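Local coordinates for osmotically inducible lipoprotein OsmE (Pseudomonas aeruginosa PAO1, PDB 4DM5), which is of unknown function but, as a lipoprotein with a BamE-family domain, probably acts at the outer membrane, at residues C53-L58 with L83-L88. Numbering follows the deposited sequence.
Sequences CNSYIL and LSCSEL
Cys53 and Cys85 meet through different first torsions: SG of Cys53 lies anti to its backbone N (chi1 -173°), whereas SG of Cys85 lies anti to its carbonyl carbon (chi1 -67°). Both side chains leave the backbone toward the opposite segment, and the two SG atoms join at 2.1 Å in a disulfide whose central torsion, -84°, is left-handed and close to the relaxed right angle. Cysteine suits both places because this covalent bridge fixes the first turn of helix 85-94 against strand 52-60. Leu88, one turn after Cys85, brings CD2 to 4.0 Å from SG of Cys53, giving the buried sulfur an apolar neighbour; Leu88 and Cys53 also both touch Tyr68 on the adjacent strand 63-71.

Two residues along the strand on the same side, Ser55 points its CB toward the helix start and is small enough to let the backbone there come close, its CA 5.4 Å from CA of Cys85. Ser55 OG lies 3.0 Å from Cys85 N and 3.1 Å from Cys85 SG, and binds a water at 2.9 Å. That water accepts from Ser86 N, linking the strand to an amide of the first helical turn, where backbone N-H groups lack carbonyl partners from within the helix. Ser84, the N-cap residue just before the helix, answers the same need: its OG accepts from Glu87 N at 3.0 Å, while OE1 of Glu87 takes the N-H of Ser84 in a nearly straight bond on the anti side of the carboxylate, somewhat out of its plane. This reciprocal pair is a capping box; together with the disulfide it fastens the N-terminal end of the last helix to an inner strand of the four-stranded antiparallel sheet in this BamE-family protein.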
ATOM      1  N   CYS A  53      -7.904   1.954  -0.304  1.00 17.68           N
ATOM      2  CA  CYS A  53      -6.438   1.964   0.003  1.00 17.21           C
ATOM      3  C   CYS A  53      -6.230   1.159   1.304  1.00 17.69           C
ATOM      4  O   CYS A  53      -6.935   1.310   2.287  1.00 19.38           O
ATOM      5  CB  CYS A  53      -5.984   3.405   0.163  1.00 18.90           C
ATOM      6  SG  CYS A  53      -4.187   3.548   0.327  0.70 17.22           S
ATOM      7  N   ASN A  54      -5.170   0.336   1.325  1.00 17.00           N
ATOM      8  CA  ASN A  54      -4.768  -0.351   2.548  1.00 16.58           C
ATOM      9  C   ASN A  54      -3.472   0.215   3.083  1.00 16.19           C
ATOM     10  O   ASN A  54      -2.503   0.427   2.294  1.00 16.53           O
ATOM     11  CB  ASN A  54      -4.410  -1.826   2.209  1.00 18.15           C
ATOM     12  CG  ASN A  54      -5.603  -2.738   1.788  1.00 19.84           C
ATOM     13  OD1 ASN A  54      -6.736  -2.294   1.862  1.00 24.82           O
ATOM     14  ND2 ASN A  54      -5.324  -3.974   1.402  1.00 22.68           N
ATOM     15  N   SER A  55      -3.462   0.469   4.379  1.00 18.12           N
ATOM     16  CA  SER A  55      -2.204   1.087   4.980  1.00 18.31           C
ATOM     17  C   SER A  55      -1.525   0.005   5.768  1.00 18.40           C
ATOM     18  O   SER A  55      -2.183  -0.782   6.518  1.00 20.66           O
ATOM     19  CB  SER A  55      -2.493   2.206   5.961  1.00 23.05           C
ATOM     20  OG  SER A  55      -2.912   3.381   5.327  1.00 31.17           O
ATOM     21  N   TYR A  56      -0.178  -0.003   5.762  1.00 16.85           N
ATOM     22  CA  TYR A  56       0.646  -0.979   6.535  1.00 18.74           C
ATOM     23  C   TYR A  56       1.807  -0.295   7.169  1.00 18.54           C
ATOM     24  O   TYR A  56       2.157   0.890   6.785  1.00 18.16           O
ATOM     25  CB  TYR A  56       1.233  -2.039   5.598  1.00 17.67           C
ATOM     26  CG  TYR A  56       0.190  -2.714   4.701  1.00 16.98           C
ATOM     27  CD1 TYR A  56      -0.381  -3.901   5.138  1.00 19.47           C
ATOM     28  CD2 TYR A  56      -0.178  -2.197   3.496  1.00 15.90           C
ATOM     29  CE1 TYR A  56      -1.320  -4.568   4.342  1.00 18.98           C
ATOM     30  CE2 TYR A  56      -1.131  -2.816   2.636  1.00 17.09           C
ATOM     31  CZ  TYR A  56      -1.676  -4.046   3.088  1.00 19.20           C
ATOM     32  OH  TYR A  56      -2.557  -4.734   2.320  1.00 20.35           O
ATOM     33  N   ILE A  57       2.367  -0.966   8.175  1.00 20.67           N
ATOM     34  CA  ILE A  57       3.671  -0.521   8.653  1.00 20.29           C
ATOM     35  C   ILE A  57       4.573  -1.733   8.397  1.00 21.72           C
ATOM     36  O   ILE A  57       4.391  -2.814   8.964  1.00 23.41           O
ATOM     37  CB  ILE A  57       3.623  -0.221  10.180  1.00 23.64           C
ATOM     38  CG1 ILE A  57       2.665   0.941  10.442  1.00 27.55           C
ATOM     39  CG2 ILE A  57       5.079  -0.028  10.652  1.00 24.74           C
ATOM     40  CD1 ILE A  57       3.087   2.306   9.949  1.00 31.41           C
ATOM     41  N   LEU A  58       5.599  -1.531   7.583  1.00 20.58           N
ATOM     42  CA  LEU A  58       6.591  -2.602   7.384  1.00 20.12           C
ATOM     43  C   LEU A  58       7.550  -2.558   8.544  1.00 21.80           C
ATOM     44  O   LEU A  58       7.892  -1.413   9.036  1.00 24.53           O
ATOM     45  CB  LEU A  58       7.356  -2.333   6.097  1.00 19.43           C
ATOM     46  CG  LEU A  58       6.569  -2.186   4.779  1.00 21.23           C
ATOM     47  CD1 LEU A  58       7.512  -1.811   3.649  1.00 22.73           C
ATOM     48  CD2 LEU A  58       5.707  -3.408   4.522  1.00 23.59           C
ATOM     49  N   LEU A  83       4.357   5.182   1.764  1.00 18.45           N
ATOM     50  CA  LEU A  83       3.645   6.233   2.530  1.00 19.29           C
ATOM     51  C   LEU A  83       2.305   5.672   2.975  1.00 19.10           C
ATOM     52  O   LEU A  83       1.945   4.567   2.514  1.00 18.11           O
ATOM     53  CB  LEU A  83       3.541   7.543   1.714  1.00 23.21           C
ATOM     54  CG  LEU A  83       2.971   7.437   0.331  1.00 25.25           C
ATOM     55  CD1 LEU A  83       2.281   8.749  -0.008  1.00 27.60           C
ATOM     56  CD2 LEU A  83       3.977   7.132  -0.800  1.00 26.49           C
ATOM     57  N   SER A  84       1.655   6.326   3.908  1.00 20.18           N
ATOM     58  CA  SER A  84       0.346   5.854   4.369  1.00 20.46           C
ATOM     59  C   SER A  84      -0.740   6.224   3.423  1.00 20.77           C
ATOM     60  O   SER A  84      -0.588   7.085   2.625  1.00 19.53           O
ATOM     61  CB  SER A  84       0.012   6.524   5.719  1.00 24.10           C
ATOM     62  OG  SER A  84      -0.164   7.900   5.586  1.00 27.29           O
ATOM     63  N   CYS A  85      -1.900   5.586   3.596  1.00 19.94           N
ATOM     64  CA  CYS A  85      -3.032   5.985   2.775  1.00 21.27           C
ATOM     65  C   CYS A  85      -3.510   7.477   3.009  1.00 21.30           C
ATOM     66  O   CYS A  85      -3.971   8.126   2.017  1.00 21.98           O
ATOM     67  CB  CYS A  85      -4.224   5.062   2.983  1.00 19.91           C
ATOM     68  SG  CYS A  85      -3.944   3.382   2.368  0.70 18.85           S
ATOM     69  N   SER A  86      -3.381   7.983   4.224  1.00 25.31           N
ATOM     70  CA  SER A  86      -3.770   9.364   4.454  1.00 25.74           C
ATOM     71  C   SER A  86      -2.757  10.321   3.855  1.00 24.11           C
ATOM     72  O   SER A  86      -3.220  11.309   3.223  1.00 27.00           O
ATOM     73  CB  SER A  86      -4.153   9.656   5.877  1.00 32.88           C
ATOM     74  OG  SER A  86      -3.000   9.708   6.652  1.00 37.62           O
ATOM     75  N   GLU A  87      -1.460   9.917   3.802  1.00 22.07           N
ATOM     76  CA  GLU A  87      -0.511  10.649   2.989  1.00 23.23           C
ATOM     77  C   GLU A  87      -0.840  10.667   1.505  1.00 24.33           C
ATOM     78  O   GLU A  87      -0.650  11.657   0.820  1.00 25.60           O
ATOM     79  CB  GLU A  87       0.952  10.304   3.326  1.00 28.21           C
ATOM     80  CG  GLU A  87       1.412  10.464   4.782  1.00 30.81           C
ATOM     81  CD  GLU A  87       2.857   9.928   4.906  1.00 39.77           C
ATOM     82  OE1 GLU A  87       3.180   8.668   4.972  1.00 30.99           O
ATOM     83  OE2 GLU A  87       3.747  10.813   4.885  1.00 45.20           O
ATOM     84  N   LEU A  88      -1.239   9.512   1.007  1.00 21.46           N
ATOM     85  CA  LEU A  88      -1.635   9.394  -0.347  1.00 21.63           C
ATOM     86  C   LEU A  88      -2.804  10.380  -0.612  1.00 24.80           C
ATOM     87  O   LEU A  88      -2.746  11.100  -1.578  1.00 25.53           O
ATOM     88  CB  LEU A  88      -2.025   7.906  -0.628  1.00 21.94           C
ATOM     89  CG  LEU A  88      -2.446   7.680  -2.078  1.00 22.24           C
ATOM     90  CD1 LEU A  88      -1.296   8.123  -2.985  1.00 26.22           C
ATOM     91  CD2 LEU A  88      -2.568   6.171  -2.237  1.00 21.59           C
TER
HETATM   92  O   HOH W   1      -3.393   6.013   6.414  1.00 36.66           O